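Local coordinates for putative exported protein (Bacteroides fragilis, PDB 4RAA), which is of unknown function but folds as a six-bladed beta-propeller of the YWTD superfamily, probably exported from the cytoplasm, at residues A[290-293]-A[294-297]. Residues are numbered along the deposited sequence; the frame is centred on the assembly and turned at random.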
ATOM      1  N   ASN A 290      40.572 -20.856   6.534  1.00 35.98           N
ATOM      2  CA  ASN A 290      40.327 -20.386   5.168  1.00 35.55           C
ATOM      3  C   ASN A 290      40.653 -21.463   4.142  1.00 35.62           C
ATOM      4  O   ASN A 290      41.704 -22.086   4.222  1.00 36.66           O
ATOM      5  CB  ASN A 290      41.182 -19.152   4.900  1.00 36.42           C
ATOM      6  CG  ASN A 290      40.739 -18.389   3.667  1.00 36.15           C
ATOM      7  OD1 ASN A 290      39.615 -17.905   3.602  1.00 35.77           O
ATOM      8  ND2 ASN A 290      41.625 -18.252   2.702  1.00 37.04           N
ATOM      9  N   TYR A 291      39.760 -21.648   3.170  1.00 34.93           N
ATOM     10  CA  TYR A 291      39.885 -22.688   2.136  1.00 35.37           C
ATOM     11  C   TYR A 291      39.471 -22.200   0.760  1.00 34.97           C
ATOM     12  O   TYR A 291      38.447 -21.525   0.659  1.00 33.86           O
ATOM     13  CB  TYR A 291      38.926 -23.852   2.440  1.00 35.03           C
ATOM     14  CG  TYR A 291      39.109 -24.539   3.775  1.00 35.57           C
ATOM     15  CD1 TYR A 291      38.503 -24.024   4.930  1.00 34.95           C
ATOM     16  CD2 TYR A 291      39.850 -25.733   3.886  1.00 36.71           C
ATOM     17  CE1 TYR A 291      38.650 -24.651   6.162  1.00 35.64           C
ATOM     18  CE2 TYR A 291      39.992 -26.377   5.113  1.00 37.49           C
ATOM     19  CZ  TYR A 291      39.396 -25.824   6.253  1.00 36.98           C
ATOM     20  OH  TYR A 291      39.518 -26.422   7.479  1.00 37.64           O
ATOM     21  N   PRO A 292      40.259 -22.520  -0.295  1.00 36.26           N
ATOM     22  CA  PRO A 292      39.718 -22.298  -1.646  1.00 36.37           C
ATOM     23  C   PRO A 292      38.578 -23.308  -1.811  1.00 36.48           C
ATOM     24  O   PRO A 292      38.754 -24.461  -1.398  1.00 37.53           O
ATOM     25  CB  PRO A 292      40.894 -22.641  -2.586  1.00 37.47           C
ATOM     26  CG  PRO A 292      42.112 -22.744  -1.738  1.00 38.21           C
ATOM     27  CD  PRO A 292      41.670 -22.962  -0.320  1.00 37.66           C
ATOM     28  N   ILE A 293      37.437 -22.907  -2.373  1.00 36.17           N
ATOM     29  CA  ILE A 293      36.291 -23.840  -2.527  1.00 36.87           C
ATOM     30  C   ILE A 293      36.654 -25.150  -3.263  1.00 39.00           C
ATOM     31  O   ILE A 293      36.098 -26.201  -2.920  1.00 39.49           O
ATOM     32  CB  ILE A 293      34.991 -23.131  -3.036  1.00 36.13           C
ATOM     33  CG1 ILE A 293      34.397 -22.299  -1.871  1.00 36.04           C
ATOM     34  CG2 ILE A 293      33.922 -24.118  -3.520  1.00 35.64           C
ATOM     35  CD1 ILE A 293      33.230 -21.388  -2.218  1.00 35.65           C
ATOM     36  N   LYS A 294      37.595 -25.101  -4.217  1.00 40.89           N
ATOM     37  CA  LYS A 294      38.075 -26.338  -4.891  1.00 44.21           C
ATOM     38  C   LYS A 294      38.585 -27.392  -3.885  1.00 43.52           C
ATOM     39  O   LYS A 294      38.344 -28.589  -4.060  1.00 43.66           O
ATOM     40  CB  LYS A 294      39.168 -26.068  -5.954  1.00 47.02           C
ATOM     41  CG  LYS A 294      38.660 -25.752  -7.357  1.00 48.26           C
ATOM     42  CD  LYS A 294      37.952 -24.409  -7.469  1.00 48.55           C
ATOM     43  CE  LYS A 294      37.363 -24.201  -8.863  1.00 49.59           C
ATOM     44  NZ  LYS A 294      38.386 -24.275  -9.945  1.00 51.07           N
ATOM     45  N   ILE A 295      39.279 -26.924  -2.851  1.00 42.65           N
ATOM     46  CA  ILE A 295      39.811 -27.785  -1.790  1.00 43.05           C
ATOM     47  C   ILE A 295      38.673 -28.162  -0.826  1.00 41.63           C
ATOM     48  O   ILE A 295      38.529 -29.336  -0.497  1.00 41.49           O
ATOM     49  CB  ILE A 295      41.037 -27.134  -1.074  1.00 44.52           C
ATOM     50  CG1 ILE A 295      42.308 -27.214  -1.961  1.00 46.16           C
ATOM     51  CG2 ILE A 295      41.346 -27.807   0.269  1.00 45.58           C
ATOM     52  CD1 ILE A 295      42.277 -26.428  -3.260  1.00 46.41           C
ATOM     53  N   PHE A 296      37.889 -27.161  -0.392  1.00 39.93           N
ATOM     54  CA  PHE A 296      36.754 -27.319   0.554  1.00 38.55           C
ATOM     55  C   PHE A 296      35.754 -28.408   0.156  1.00 39.02           C
ATOM     56  O   PHE A 296      35.419 -29.264   0.965  1.00 39.72           O
ATOM     57  CB  PHE A 296      36.012 -25.975   0.703  1.00 36.84           C
ATOM     58  CG  PHE A 296      35.005 -25.923   1.828  1.00 35.34           C
ATOM     59  CD1 PHE A 296      35.423 -25.803   3.149  1.00 35.51           C
ATOM     60  CD2 PHE A 296      33.635 -25.920   1.566  1.00 34.46           C
ATOM     61  CE1 PHE A 296      34.495 -25.728   4.190  1.00 34.90           C
ATOM     62  CE2 PHE A 296      32.703 -25.837   2.598  1.00 33.71           C
ATOM     63  CZ  PHE A 296      33.134 -25.745   3.912  1.00 34.09           C
ATOM     64  N   GLN A 297      35.297 -28.371  -1.089  1.00 39.82           N
ATOM     65  CA  GLN A 297      34.309 -29.348  -1.599  1.00 40.93           C
ATOM     66  C   GLN A 297      34.848 -30.793  -1.728  1.00 43.09           C
ATOM     67  O   GLN A 297      34.093 -31.746  -1.513  1.00 44.90           O
ATOM     68  CB  GLN A 297      33.698 -28.863  -2.917  1.00 40.28           C
ATOM     69  CG  GLN A 297      34.634 -28.925  -4.109  1.00 40.96           C
ATOM     70  CD  GLN A 297      34.216 -28.053  -5.275  1.00 40.18           C
ATOM     71  OE1 GLN A 297      33.148 -27.425  -5.269  1.00 39.27           O
ATOM     72  NE2 GLN A 297      35.074 -27.996  -6.285  1.00 40.46           N
TER
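Y291 and F296 meet where the outer strand 287-292 of a four-stranded antiparallel sheet, in the six-bladed beta-propeller fold, turns straight into helix 293-299, with P292 at the N-cap position. Backbone bonds build this first helical turn. P292 O accepts two N-H groups: F296 N lies at 3.0 Å from P292 O in the carbonyl plane, with a nearly straight N-H...O bond, whereas I295 N, 2.9 Å from P292 O, comes from above that plane and its bond is more bent. The next bond continues the alpha-helical pattern, Q297 N standing 3.0 Å from I293 O.

Apolar side chains join strand end and helix. F296, its CG anti to the backbone N (chi1 -169°), places CD1 over one face of the Y291 ring, 3.9 Å from Y291 CG; the planes are inclined at 58°, an oblique pair. I295 CG2 lies at the edge of the Y291 ring, while I295 CD1 reaches the proline ring, 4.0 Å from P292 CG. Both aromatic side chains are buried, and L280 of strand 275-282 and A21 of helix 21-24 touch each of them; the Y291 hydroxyl is hydrogen-bonded to V19 O.

Q297 adds a polar end. With chi1 at 72°, its CG sits between the backbone N and carbonyl carbon, a torsion that sets CG beside I293 O. Q297 OE1 also takes a weak hydrogen bond from L305 N, and the extended chain beyond CG puts Q297 OE1 3.8 Å from I293 CG2.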